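Local coordinates for protein probable acetyltransferases (Chromobacterium violaceum, PDB 3PZJ) that probably transfers an acetyl group from acetyl-CoA to an acceptor amine, perhaps a protein N terminus, as a member of the GNAT family, at residues H49-F54 with E73-F78; W64-Y69 with D161-A166; L105-Y110 with H124-P129; H117-I122 with Y153-W158; E179-Q184 with D194-S199. All blocks are in the same frame, centred on the assembly; numbering follows the deposited sequence.

Interaction 1: residues H49-F54 with E73-F78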
# COMPACT_ATOMS: atom_id res chain seq x y z
N HIS A 49 -3.71 27.40 7.73
CA HIS A 49 -2.52 27.03 8.52
C HIS A 49 -1.27 27.09 7.66
O HIS A 49 -0.13 27.14 8.18
CB HIS A 49 -2.63 25.56 8.97
CG HIS A 49 -3.55 25.33 10.13
ND1 HIS A 49 -3.41 25.99 11.33
CD2 HIS A 49 -4.58 24.47 10.28
CE1 HIS A 49 -4.35 25.57 12.16
NE2 HIS A 49 -5.10 24.67 11.54
N GLY A 50 -1.49 27.07 6.35
CA GLY A 50 -0.46 27.00 5.31
C GLY A 50 0.74 27.93 5.45
O GLY A 50 1.87 27.47 5.40
N ALA A 51 0.52 29.25 5.55
CA ALA A 51 1.66 30.21 5.61
C ALA A 51 2.50 30.04 6.87
O ALA A 51 3.72 30.07 6.80
CB ALA A 51 1.15 31.68 5.48
N ALA A 52 1.86 29.74 8.00
CA ALA A 52 2.58 29.50 9.23
C ALA A 52 3.44 28.28 9.09
O ALA A 52 4.61 28.28 9.54
CB ALA A 52 1.67 29.38 10.40
N LEU A 53 2.90 27.22 8.50
CA LEU A 53 3.68 25.98 8.40
C LEU A 53 4.81 26.20 7.43
O LEU A 53 5.88 25.69 7.64
CB LEU A 53 2.80 24.80 7.93
CG LEU A 53 1.85 24.31 9.04
CD1 LEU A 53 0.83 23.38 8.36
CD2 LEU A 53 2.58 23.60 10.21
N PHE A 54 4.55 26.92 6.33
CA PHE A 54 5.61 27.19 5.39
C PHE A 54 6.82 27.82 6.08
O PHE A 54 7.94 27.39 5.88
CB PHE A 54 5.09 28.12 4.30
CG PHE A 54 6.12 28.56 3.33
CD1 PHE A 54 6.73 27.65 2.51
CD2 PHE A 54 6.56 29.86 3.31
CE1 PHE A 54 7.66 28.00 1.65
CE2 PHE A 54 7.55 30.22 2.43
CZ PHE A 54 8.08 29.29 1.58
N GLU A 73 9.21 26.33 -3.26
CA GLU A 73 9.83 27.56 -3.76
C GLU A 73 9.19 28.81 -3.14
O GLU A 73 9.78 29.87 -3.22
CB GLU A 73 9.75 27.65 -5.29
CG GLU A 73 8.42 28.20 -5.80
CD GLU A 73 8.23 28.02 -7.32
OE1 GLU A 73 7.23 27.35 -7.75
OE2 GLU A 73 9.10 28.54 -8.07
N ASP A 74 7.94 28.69 -2.68
CA ASP A 74 7.23 29.78 -2.01
C ASP A 74 5.97 29.26 -1.32
O ASP A 74 5.59 28.14 -1.48
CB ASP A 74 6.86 30.92 -3.01
CG ASP A 74 6.00 30.44 -4.18
OD1 ASP A 74 5.20 29.46 -4.07
OD2 ASP A 74 6.12 31.10 -5.22
N GLU A 75 5.32 30.14 -0.58
CA GLU A 75 4.09 29.83 0.11
C GLU A 75 3.01 29.18 -0.73
O GLU A 75 2.38 28.20 -0.29
CB GLU A 75 3.46 31.09 0.67
CG GLU A 75 2.96 30.90 2.01
CD GLU A 75 2.76 32.25 2.65
OE1 GLU A 75 1.78 32.90 2.26
OE2 GLU A 75 3.57 32.63 3.52
N ASP A 76 2.77 29.74 -1.90
CA ASP A 76 1.73 29.18 -2.75
C ASP A 76 2.04 27.75 -3.14
O ASP A 76 1.10 26.89 -3.30
CB ASP A 76 1.49 30.01 -4.03
CG ASP A 76 0.83 31.37 -3.74
OD1 ASP A 76 0.62 31.70 -2.55
OD2 ASP A 76 0.52 32.10 -4.71
N ALA A 77 3.31 27.45 -3.35
CA ALA A 77 3.65 26.05 -3.76
C ALA A 77 3.35 25.10 -2.63
O ALA A 77 2.84 23.98 -2.84
CB ALA A 77 5.10 25.93 -4.20
N PHE A 78 3.60 25.56 -1.43
CA PHE A 78 3.40 24.74 -0.24
C PHE A 78 1.92 24.55 0.10
O PHE A 78 1.48 23.45 0.42
CB PHE A 78 4.19 25.24 0.94
CG PHE A 78 3.96 24.47 2.16
CD1 PHE A 78 4.49 23.22 2.31
CD2 PHE A 78 3.20 25.00 3.20
CE1 PHE A 78 4.25 22.46 3.45
CE2 PHE A 78 2.95 24.27 4.32
CZ PHE A 78 3.54 22.97 4.46

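Interaction 2: residues W64-Y69 with D161-A166. With EDO (1,2-ethanediol), chain D.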
# COMPACT_ATOMS: atom_id res chain seq x y z
N TRP A 64 13.83 18.45 4.25
CA TRP A 64 13.17 17.67 3.24
C TRP A 64 14.07 16.53 2.70
O TRP A 64 13.60 15.73 1.92
CB TRP A 64 12.67 18.62 2.11
CG TRP A 64 11.99 19.88 2.60
CD1 TRP A 64 12.53 21.14 2.65
CD2 TRP A 64 10.66 20.00 3.14
NE1 TRP A 64 11.61 22.03 3.20
CE2 TRP A 64 10.46 21.34 3.49
CE3 TRP A 64 9.64 19.07 3.41
CZ2 TRP A 64 9.29 21.77 4.05
CZ3 TRP A 64 8.50 19.50 3.95
CH2 TRP A 64 8.31 20.84 4.27
N GLU A 65 15.31 16.38 3.22
CA GLU A 65 16.36 15.57 2.59
C GLU A 65 15.89 14.15 2.28
O GLU A 65 16.21 13.61 1.22
CB GLU A 65 17.62 15.45 3.52
CG GLU A 65 18.75 14.60 2.89
CD GLU A 65 20.06 14.62 3.66
OE1 GLU A 65 20.18 15.40 4.64
OE2 GLU A 65 20.95 13.84 3.25
N HIS A 66 15.20 13.52 3.23
CA HIS A 66 14.77 12.12 3.04
C HIS A 66 13.25 11.97 2.77
O HIS A 66 12.65 10.85 2.87
CB HIS A 66 15.11 11.32 4.29
CG HIS A 66 16.54 11.41 4.70
ND1 HIS A 66 17.57 10.86 3.96
CD2 HIS A 66 17.11 11.95 5.80
CE1 HIS A 66 18.72 11.09 4.58
NE2 HIS A 66 18.47 11.76 5.70
N LEU A 67 12.61 13.07 2.40
CA LEU A 67 11.17 13.06 2.17
C LEU A 67 10.85 13.16 0.70
O LEU A 67 11.64 13.77 -0.05
CB LEU A 67 10.59 14.25 2.88
CG LEU A 67 10.15 14.07 4.32
CD1 LEU A 67 10.78 12.92 5.10
CD2 LEU A 67 10.22 15.37 5.09
N PRO A 68 9.66 12.69 0.28
CA PRO A 68 9.38 12.74 -1.15
C PRO A 68 8.85 14.07 -1.67
O PRO A 68 8.37 14.14 -2.79
CB PRO A 68 8.38 11.57 -1.36
CG PRO A 68 7.86 11.26 -0.06
CD PRO A 68 8.67 11.90 1.02
N TYR A 69 8.94 15.13 -0.87
CA TYR A 69 8.47 16.43 -1.26
C TYR A 69 9.36 17.45 -0.61
O TYR A 69 10.12 17.16 0.28
CB TYR A 69 7.03 16.68 -0.78
CG TYR A 69 6.75 16.15 0.60
CD1 TYR A 69 6.92 16.92 1.74
CD2 TYR A 69 6.27 14.86 0.76
CE1 TYR A 69 6.71 16.37 3.02
CE2 TYR A 69 6.01 14.33 2.02
CZ TYR A 69 6.21 15.09 3.12
OH TYR A 69 5.95 14.51 4.35
N ASP A 161 12.35 6.32 4.31
CA ASP A 161 13.47 6.04 3.42
C ASP A 161 14.50 5.37 4.25
O ASP A 161 14.77 5.75 5.38
CB ASP A 161 13.96 7.34 2.76
CG ASP A 161 15.04 7.13 1.70
OD1 ASP A 161 16.09 6.49 2.02
OD2 ASP A 161 14.83 7.67 0.58
N SER A 162 15.10 4.32 3.71
CA SER A 162 16.08 3.56 4.49
C SER A 162 17.29 4.41 4.87
O SER A 162 18.00 4.12 5.85
CB SER A 162 16.54 2.31 3.71
OG SER A 162 17.34 2.74 2.61
N ARG A 163 17.49 5.52 4.15
CA ARG A 163 18.61 6.44 4.48
C ARG A 163 18.26 7.42 5.59
O ARG A 163 19.13 8.16 6.06
CB ARG A 163 19.07 7.23 3.26
CG ARG A 163 19.70 6.32 2.24
CD ARG A 163 20.33 7.08 1.12
NE ARG A 163 19.43 7.98 0.42
CZ ARG A 163 19.45 9.31 0.55
NH1 ARG A 163 20.28 9.92 1.42
NH2 ARG A 163 18.61 10.06 -0.17
N ASN A 164 16.99 7.38 6.05
CA ASN A 164 16.47 8.31 7.06
C ASN A 164 16.68 7.63 8.41
O ASN A 164 15.78 7.02 9.01
CB ASN A 164 14.99 8.63 6.83
CG ASN A 164 14.52 9.81 7.65
OD1 ASN A 164 15.12 10.14 8.65
ND2 ASN A 164 13.43 10.45 7.23
N ALA A 165 17.90 7.77 8.92
CA ALA A 165 18.27 7.15 10.17
C ALA A 165 17.40 7.59 11.35
O ALA A 165 17.05 6.79 12.22
CB ALA A 165 19.85 7.40 10.47
N ALA A 166 17.10 8.86 11.40
CA ALA A 166 16.42 9.46 12.55
C ALA A 166 14.96 8.93 12.60
O ALA A 166 14.41 8.69 13.65
CB ALA A 166 16.43 10.97 12.43
C1 EDO D . 5.63 11.43 4.33
O1 EDO D . 6.50 12.34 4.95
C2 EDO D . 5.70 10.12 5.08
O2 EDO D . 4.40 9.61 5.07
O HOH W 1 11.95 9.24 4.81

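Interaction 3: residues L105-Y110 with H124-P129. With EDO (1,2-ethanediol), chain D.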
# COMPACT_ATOMS: atom_id res chain seq x y z
N LEU A 105 3.35 24.23 15.46
CA LEU A 105 4.73 23.78 15.69
C LEU A 105 5.22 22.67 14.73
O LEU A 105 6.38 22.31 14.71
CB LEU A 105 4.86 23.22 17.08
CG LEU A 105 4.47 24.17 18.19
CD1 LEU A 105 4.47 23.31 19.48
CD2 LEU A 105 5.48 25.31 18.19
N GLY A 106 4.30 22.16 13.93
CA GLY A 106 4.62 21.24 12.79
C GLY A 106 3.33 20.54 12.43
O GLY A 106 2.27 20.93 12.92
N PHE A 107 3.44 19.51 11.62
CA PHE A 107 2.30 18.73 11.23
C PHE A 107 2.61 17.27 11.05
O PHE A 107 3.72 16.89 11.02
CB PHE A 107 1.59 19.30 10.01
CG PHE A 107 2.37 19.23 8.74
CD1 PHE A 107 2.10 18.28 7.81
CD2 PHE A 107 3.34 20.14 8.46
CE1 PHE A 107 2.77 18.24 6.67
CE2 PHE A 107 4.03 20.10 7.31
CZ PHE A 107 3.75 19.15 6.42
N LEU A 108 1.54 16.48 11.01
CA LEU A 108 1.57 15.04 10.79
C LEU A 108 0.16 14.51 10.61
O LEU A 108 -0.76 15.20 10.74
CB LEU A 108 2.27 14.33 11.94
CG LEU A 108 1.46 13.99 13.15
CD1 LEU A 108 2.16 12.95 13.98
CD2 LEU A 108 1.12 15.17 13.91
N GLY A 109 0.02 13.26 10.22
CA GLY A 109 -1.29 12.69 10.05
C GLY A 109 -1.33 11.24 9.66
O GLY A 109 -0.41 10.55 9.91
N TYR A 110 -2.44 10.83 9.06
CA TYR A 110 -2.63 9.49 8.58
C TYR A 110 -2.58 9.51 7.05
O TYR A 110 -3.02 10.48 6.38
CB TYR A 110 -4.00 9.02 9.03
CG TYR A 110 -4.26 8.99 10.54
CD1 TYR A 110 -3.50 8.21 11.39
CD2 TYR A 110 -5.32 9.72 11.10
CE1 TYR A 110 -3.81 8.12 12.74
CE2 TYR A 110 -5.60 9.65 12.49
CZ TYR A 110 -4.82 8.86 13.27
OH TYR A 110 -5.13 8.77 14.58
N HIS A 124 3.65 11.79 7.04
CA HIS A 124 3.85 13.18 6.84
C HIS A 124 4.28 13.84 8.14
O HIS A 124 3.86 14.96 8.48
CB HIS A 124 2.54 13.81 6.31
CG HIS A 124 2.24 13.44 4.90
ND1 HIS A 124 1.10 12.76 4.57
CD2 HIS A 124 2.89 13.68 3.73
CE1 HIS A 124 1.09 12.53 3.26
NE2 HIS A 124 2.17 13.07 2.73
N VAL A 125 5.25 13.20 8.82
CA VAL A 125 5.73 13.72 10.08
C VAL A 125 6.74 14.79 9.81
O VAL A 125 7.87 14.52 9.29
CB VAL A 125 6.35 12.63 10.95
CG1 VAL A 125 6.96 13.21 12.30
CG2 VAL A 125 5.40 11.45 11.17
N ASN A 126 6.31 16.03 10.04
CA ASN A 126 7.07 17.25 9.71
C ASN A 126 7.12 18.13 10.95
O ASN A 126 6.20 18.97 11.20
CB ASN A 126 6.38 18.00 8.59
CG ASN A 126 6.63 17.38 7.24
OD1 ASN A 126 7.66 17.68 6.65
ND2 ASN A 126 5.80 16.39 6.82
N PHE A 127 8.18 17.93 11.75
CA PHE A 127 8.28 18.62 13.04
C PHE A 127 9.37 19.68 12.96
O PHE A 127 10.47 19.39 12.52
CB PHE A 127 8.64 17.61 14.13
CG PHE A 127 7.52 16.66 14.53
CD1 PHE A 127 6.24 16.77 14.05
CD2 PHE A 127 7.78 15.66 15.43
CE1 PHE A 127 5.23 15.90 14.47
CE2 PHE A 127 6.79 14.78 15.80
CZ PHE A 127 5.50 14.95 15.38
N SER A 128 9.06 20.88 13.43
CA SER A 128 10.05 21.99 13.46
C SER A 128 11.20 21.59 14.35
O SER A 128 11.05 20.75 15.20
CB SER A 128 9.38 23.25 14.00
OG SER A 128 9.13 23.15 15.38
N PRO A 129 12.38 22.22 14.20
CA PRO A 129 13.48 21.82 15.11
C PRO A 129 13.14 21.99 16.63
O PRO A 129 13.44 21.14 17.45
CB PRO A 129 14.65 22.70 14.64
CG PRO A 129 14.29 23.05 13.16
CD PRO A 129 12.78 23.14 13.13
C1 EDO D . 5.63 11.43 4.33
O1 EDO D . 6.50 12.34 4.95
C2 EDO D . 5.70 10.12 5.08
O2 EDO D . 4.40 9.61 5.07

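Interaction 4: residues H117-I122 with Y153-W158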
# COMPACT_ATOMS: atom_id res chain seq x y z
N HIS A 117 -10.14 -2.70 6.23
CA HIS A 117 -9.16 -3.66 6.78
C HIS A 117 -8.55 -3.28 8.08
O HIS A 117 -7.73 -4.02 8.62
CB HIS A 117 -8.09 -3.86 5.72
CG HIS A 117 -8.60 -4.66 4.61
ND1 HIS A 117 -9.12 -5.92 4.85
CD2 HIS A 117 -8.87 -4.37 3.31
CE1 HIS A 117 -9.63 -6.39 3.72
NE2 HIS A 117 -9.47 -5.49 2.77
N GLY A 118 -8.95 -2.11 8.57
CA GLY A 118 -8.44 -1.56 9.81
C GLY A 118 -6.95 -1.32 9.74
O GLY A 118 -6.20 -1.54 10.74
N ALA A 119 -6.50 -0.86 8.59
CA ALA A 119 -5.08 -0.59 8.41
C ALA A 119 -4.93 0.89 8.12
O ALA A 119 -5.67 1.47 7.28
CB ALA A 119 -4.47 -1.45 7.23
N ILE A 120 -3.86 1.49 8.69
CA ILE A 120 -3.57 2.92 8.52
C ILE A 120 -2.06 3.13 8.63
O ILE A 120 -1.37 2.23 9.15
CB ILE A 120 -4.35 3.75 9.57
CG1 ILE A 120 -4.45 5.21 9.16
CG2 ILE A 120 -3.87 3.48 11.02
CD1 ILE A 120 -5.73 5.97 9.84
N GLU A 121 -1.58 4.30 8.19
CA GLU A 121 -0.17 4.65 8.25
C GLU A 121 -0.06 6.03 8.89
O GLU A 121 -0.84 6.90 8.50
CB GLU A 121 0.36 4.66 6.86
CG GLU A 121 1.85 5.02 6.75
CD GLU A 121 2.33 5.09 5.30
OE1 GLU A 121 1.76 4.48 4.38
OE2 GLU A 121 3.26 5.87 5.09
N ILE A 122 0.78 6.20 9.94
CA ILE A 122 1.13 7.53 10.44
C ILE A 122 2.27 8.02 9.56
O ILE A 122 3.26 7.34 9.43
CB ILE A 122 1.50 7.49 11.94
CG1 ILE A 122 0.22 7.35 12.75
CG2 ILE A 122 2.20 8.74 12.39
CD1 ILE A 122 0.40 6.86 14.16
N TYR A 153 -8.79 0.63 14.38
CA TYR A 153 -7.64 0.16 13.51
C TYR A 153 -6.93 -0.99 14.20
O TYR A 153 -6.77 -1.02 15.47
CB TYR A 153 -6.71 1.33 13.04
CG TYR A 153 -7.39 2.18 12.01
CD1 TYR A 153 -7.33 1.85 10.65
CD2 TYR A 153 -8.22 3.21 12.41
CE1 TYR A 153 -8.01 2.62 9.70
CE2 TYR A 153 -8.97 3.96 11.50
CZ TYR A 153 -8.90 3.61 10.15
OH TYR A 153 -9.58 4.37 9.31
N ARG A 154 -6.53 -1.96 13.40
CA ARG A 154 -5.77 -3.16 13.85
C ARG A 154 -4.27 -3.06 13.64
O ARG A 154 -3.51 -3.73 14.30
CB ARG A 154 -6.26 -4.39 13.06
CG ARG A 154 -7.67 -4.76 13.33
CD ARG A 154 -8.09 -6.00 12.60
NE ARG A 154 -7.50 -7.13 13.18
CZ ARG A 154 -6.76 -8.04 12.57
NH1 ARG A 154 -6.43 -7.93 11.31
NH2 ARG A 154 -6.28 -9.06 13.29
N ARG A 155 -3.84 -2.20 12.73
CA ARG A 155 -2.46 -2.11 12.31
C ARG A 155 -2.17 -0.62 11.98
O ARG A 155 -2.91 -0.02 11.19
CB ARG A 155 -2.31 -2.94 11.02
CG ARG A 155 -0.93 -2.82 10.34
CD ARG A 155 -0.92 -3.40 8.93
NE ARG A 155 0.32 -3.14 8.23
CZ ARG A 155 1.54 -3.65 8.58
NH1 ARG A 155 1.70 -4.55 9.53
NH2 ARG A 155 2.60 -3.23 7.95
N CYS A 156 -1.12 -0.05 12.56
CA CYS A 156 -0.67 1.28 12.36
C CYS A 156 0.75 1.27 11.72
O CYS A 156 1.52 0.68 12.43
CB CYS A 156 -0.70 2.17 13.60
SG CYS A 156 -2.36 2.69 14.11
N GLU A 157 1.04 1.69 10.51
CA GLU A 157 2.36 1.59 9.95
C GLU A 157 3.12 2.87 10.20
O GLU A 157 2.55 3.90 10.40
CB GLU A 157 2.31 1.39 8.45
CG GLU A 157 1.99 0.08 8.05
CD GLU A 157 2.03 -0.13 6.56
OE1 GLU A 157 1.84 -1.25 6.19
OE2 GLU A 157 2.24 0.79 5.82
N TRP A 158 4.43 2.75 10.15
CA TRP A 158 5.35 3.84 10.04
C TRP A 158 6.32 3.42 8.95
O TRP A 158 6.85 2.36 8.99
CB TRP A 158 6.08 4.09 11.35
CG TRP A 158 7.08 5.22 11.38
CD1 TRP A 158 8.26 5.30 10.72
CD2 TRP A 158 6.99 6.41 12.15
NE1 TRP A 158 8.90 6.46 11.02
CE2 TRP A 158 8.14 7.16 11.90
CE3 TRP A 158 6.05 6.92 13.03
CZ2 TRP A 158 8.37 8.38 12.50
CZ3 TRP A 158 6.28 8.12 13.61
CH2 TRP A 158 7.43 8.83 13.35
O HOH W 2 -6.35 -5.82 9.51
O HOH W 3 0.44 1.94 4.35

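Interaction 5: residues E179-Q184 with D194-S199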
# COMPACT_ATOMS: atom_id res chain seq x y z
N GLU A 179 9.39 -4.57 10.22
CA GLU A 179 8.87 -5.71 9.49
C GLU A 179 9.74 -6.10 8.27
O GLU A 179 9.87 -7.27 7.95
CB GLU A 179 7.42 -5.45 9.02
CG GLU A 179 6.44 -5.51 10.16
CD GLU A 179 5.02 -5.30 9.73
OE1 GLU A 179 4.76 -4.59 8.75
OE2 GLU A 179 4.15 -5.76 10.49
N GLY A 180 10.27 -5.13 7.58
CA GLY A 180 11.14 -5.38 6.46
C GLY A 180 11.32 -4.14 5.62
O GLY A 180 10.78 -3.07 5.97
N THR A 181 12.07 -4.30 4.54
CA THR A 181 12.42 -3.24 3.65
C THR A 181 12.01 -3.57 2.22
O THR A 181 12.35 -4.57 1.68
CB THR A 181 13.93 -2.98 3.67
OG1 THR A 181 14.37 -2.68 4.98
CG2 THR A 181 14.28 -1.85 2.72
N LEU A 182 11.26 -2.64 1.66
CA LEU A 182 10.79 -2.68 0.30
C LEU A 182 11.88 -2.05 -0.60
O LEU A 182 12.03 -0.82 -0.67
CB LEU A 182 9.46 -1.95 0.18
CG LEU A 182 8.16 -2.68 0.49
CD1 LEU A 182 8.33 -3.83 1.49
CD2 LEU A 182 7.03 -1.68 0.86
N ARG A 183 12.63 -2.92 -1.29
CA ARG A 183 13.74 -2.48 -2.04
C ARG A 183 13.30 -1.83 -3.36
O ARG A 183 12.47 -2.38 -4.05
CB ARG A 183 14.66 -3.65 -2.34
CG ARG A 183 15.06 -4.52 -1.07
CD ARG A 183 15.72 -5.82 -1.55
NE ARG A 183 14.76 -6.54 -2.39
CZ ARG A 183 15.09 -7.46 -3.29
NH1 ARG A 183 16.37 -7.82 -3.43
NH2 ARG A 183 14.14 -8.06 -4.00
N GLN A 184 13.98 -0.76 -3.76
CA GLN A 184 13.63 0.01 -4.98
C GLN A 184 12.11 0.29 -5.06
O GLN A 184 11.50 0.20 -6.14
CB GLN A 184 14.11 -0.68 -6.28
CG GLN A 184 15.61 -1.00 -6.19
CD GLN A 184 16.23 -1.50 -7.50
OE1 GLN A 184 15.54 -1.81 -8.48
NE2 GLN A 184 17.53 -1.61 -7.48
N ASP A 194 14.66 2.82 -0.95
CA ASP A 194 14.18 1.60 -0.35
C ASP A 194 13.43 2.06 0.87
O ASP A 194 13.89 2.91 1.66
CB ASP A 194 15.34 0.71 0.17
CG ASP A 194 16.34 0.29 -0.91
OD1 ASP A 194 16.06 0.18 -2.10
OD2 ASP A 194 17.44 0.02 -0.53
N THR A 195 12.28 1.46 1.10
CA THR A 195 11.44 1.85 2.20
C THR A 195 11.43 0.86 3.35
O THR A 195 11.09 -0.23 3.16
CB THR A 195 10.01 1.99 1.73
OG1 THR A 195 9.93 3.06 0.82
CG2 THR A 195 9.10 2.23 2.92
N HIS A 196 11.76 1.31 4.54
CA HIS A 196 11.57 0.48 5.72
C HIS A 196 10.11 0.55 6.16
O HIS A 196 9.53 1.68 6.24
CB HIS A 196 12.41 1.01 6.91
CG HIS A 196 13.91 0.86 6.78
ND1 HIS A 196 14.53 -0.16 6.10
CD2 HIS A 196 14.91 1.60 7.35
CE1 HIS A 196 15.85 -0.04 6.23
NE2 HIS A 196 16.10 1.03 6.97
N VAL A 197 9.53 -0.61 6.50
CA VAL A 197 8.17 -0.69 7.03
C VAL A 197 8.20 -1.19 8.45
O VAL A 197 8.84 -2.23 8.77
CB VAL A 197 7.26 -1.61 6.18
CG1 VAL A 197 5.81 -1.65 6.78
CG2 VAL A 197 7.23 -1.14 4.72
N PHE A 198 7.57 -0.41 9.33
CA PHE A 198 7.40 -0.70 10.71
C PHE A 198 5.90 -0.75 11.02
O PHE A 198 5.14 -0.10 10.35
CB PHE A 198 7.98 0.38 11.58
CG PHE A 198 9.44 0.65 11.38
CD1 PHE A 198 10.39 0.09 12.24
CD2 PHE A 198 9.88 1.54 10.41
CE1 PHE A 198 11.75 0.38 12.08
CE2 PHE A 198 11.22 1.80 10.25
CZ PHE A 198 12.16 1.19 11.06
N SER A 199 5.49 -1.42 12.09
CA SER A 199 4.10 -1.46 12.47
C SER A 199 3.87 -1.64 13.93
O SER A 199 4.72 -2.17 14.65
CB SER A 199 3.33 -2.55 11.71
OG SER A 199 3.62 -3.83 12.26

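Interaction 1: residues H49-F54 with E73-F78
F54, F78 and E75 carry this contact between two helices of the GNAT fold, 46-58 and the start of 75-87. F54 has the most surface buried. Its CG lies anti to the backbone N (chi1 175°). One face of its ring rests on the peptide between D74 and E75, where the second helix begins. E75 N sits 3.6 Å from F54 CZ, offset toward the rim, and D74 C lies over the same face.

F78 makes the return contact. Its side chain and that of F54 slide past each other in opposite directions, with F54 CB 3.8 Å from F78 CD2. The F78 ring also meets helix 46-58: its CE2 is 3.7 Å from L53 CB. The carbonyl O of G50 lies at the edge of this ring, near its plane, 3.5 Å from F78 CE2. Beyond the contact, F78 packs on F107 of strand 106-114 and meets F72 edge-to-face. L53 also packs on F107, so both helices rest on the central sheet.

E75 crosses F54 at a slant, its carboxylate plane turned 79° from the ring. No hydrogen bond joins the two segments. The second helix is capped by D74, whose OD1 accepts from A77 N at 2.9 Å. The E75 carboxylate ends against A51, with OE2 3.3 Å from A51 CB.

Interaction 2: residues W64-Y69 with D161-A166
H66 is clasped by R163 and N164. N164 CA lies over one face of the imidazole, 4.0 Å from the ring centroid, in a CH-pi contact. R163 O covers the same face, 3.3 Å from H66 CE1. R163 NH1 lies at the ring edge, and the guanidinium plane is turned 61° from the ring. E65 CG covers the opposite face. N164 ND2 packs against H66 CB.

One water ties the two segments together. It donates to H66 O at 2.6 Å and accepts from D161 N and N164 ND2.

The second shell fixes these groups. D161 OD1 accepts from R163 N at 2.7 Å, forming an Asx turn within a type I turn. N164 is the N-cap of helix 165-174, and its OD1 accepts from S167 N. Within the 64-69 loop, the carbonyls of L67 and Y69 both bond K189 NZ.

H66 ND1 is buried with no modelled partner. No direct hydrogen bond crosses the contact. It relies mainly on packing round the ring and the shared water, with perhaps a weak long-range attraction between E65 and R163.

Interaction 3: residues L105-Y110 with H124-P129
F107 and N126 lie side by side across the antiparallel hairpin of strands 106-114 and 119-127, at the centre of the GNAT sheet. Their side chains point the same way, and the ring and amide planes are only 10° apart. N126 CB sits over one face of the ring, 3.7 Å from its centroid, in a CH-pi contact. F107 CG stands between its backbone N and carbonyl carbon (chi1 67°). The backbones of this pair exchange two bonds: F107 N to N126 O at 2.8 Å, and N126 N to F107 O.

The amide is held at both ends. N126 ND2 donates to H124 O at 2.9 Å, from above the carbonyl plane, and also bonds Y69 OH. OD1 accepts from H63 NE2. Helix 46-58 covers this face through L53 and F57.

On the face of L108 and F127, L108 CD1 meets F127 CZ at 4.1 Å, the two side chains set at a slant. V125 CG1 lies over the centre of the F127 ring. Helix 135-150 packs there, with A137 against F127 and L144 against L108.

At the end of the pairing, L105 O takes two donors from S128: the backbone N at 3.3 Å and OG at 3.0 Å.

Interaction 4: residues H117-I122 with Y153-W158
I120 and Y153 form the tight part of this contact. I120 CD1 lies over one face of the tyrosine ring, offset toward the rim, 4.1 Å from its centroid. The two side chains cross at about a right angle. Y153 CD1 also comes within 3.3 Å of G118 C. Further along the same face as I120, I122 CG2 packs loosely on W158 CZ3 at 4.3 Å. The backbones run parallel, with I120 N bonded to R155 O and I120 O to E157 N. Before the strands pair, G118 O accepts from both R154 N, at 2.7 Å, and R155 N. G118 has positive phi and forms with A119 a G1 beta bulge against strand 106-114. R154 and R155 also bond to N192 and R183 of the second subunit.

The other face is polar and watered. The like charges of E121 OE1 and E157 OE2 stand 4.0 Å apart without bonding. A single water donates to each oxygen. Nearby arginines probably ease this repulsion: R111 pairs with E121, and R159 with E157. R155 grips E157 OE1 side-on through NE and NH2, the latter at 2.8 Å, while NH2 also pairs with E179.

The strands belong to the beta-alpha-beta unit 119-127, 135-150 and 155-161. L145 of the helix packs on I122 and C156. Strand 106-114 flanks one side and 191-201 the other.

Interaction 5: residues E179-Q184 with D194-S199
The H196 imidazole is met at its edge by T181. T181 OG1 lies 2.8 Å from H196 ND1, near the ring plane, in a hydrogen bond. The two side chains lie side by side and point the same way. F178 meets the ring edge-to-face. The E179 carboxylate is approached from above its plane, where S199 OG donates to OE2 at 2.7 Å. Its OE1 packs on V197 CG1, while OE2 also pairs with R183 of the second subunit. The D194 carboxylate accepts from Q184 N at OD1, 2.8 Å away and nearly straight at 173°.

L182, T195 and V197 share one face of the sheet. The backbones bond V197 N to G180 O, and L182 and T195 to each other in both directions.

V197 O accepts from E179 N at 2.8 Å and weakly from G180 N. E179 and G180 thus form a classic beta bulge in the antiparallel hairpin of strands 177-188 and 191-201, which forms the edge of the GNAT sheet within this chain, next to the second subunit.

From the N terminus, interaction 1 closes first, pairing helices 46-58 and 75-87. Interaction 2 opens between them, so the two cross; it closes a long loop by bringing 64-69 to the start of helix 165-174. Interactions 3 and 4 both fall within that loop. They cross each other and share strand 119-127, one on each side of it. Interaction 5 follows as the last hairpin. Interaction 3 touches interactions 1, 2 and 4, so the helices and the 64-69 loop meet on the central hairpin. Interactions 4 and 5 touch each other, and both reach the second subunit. A backbone hydrogen bond between S162 and D194 links interactions 2 and 5.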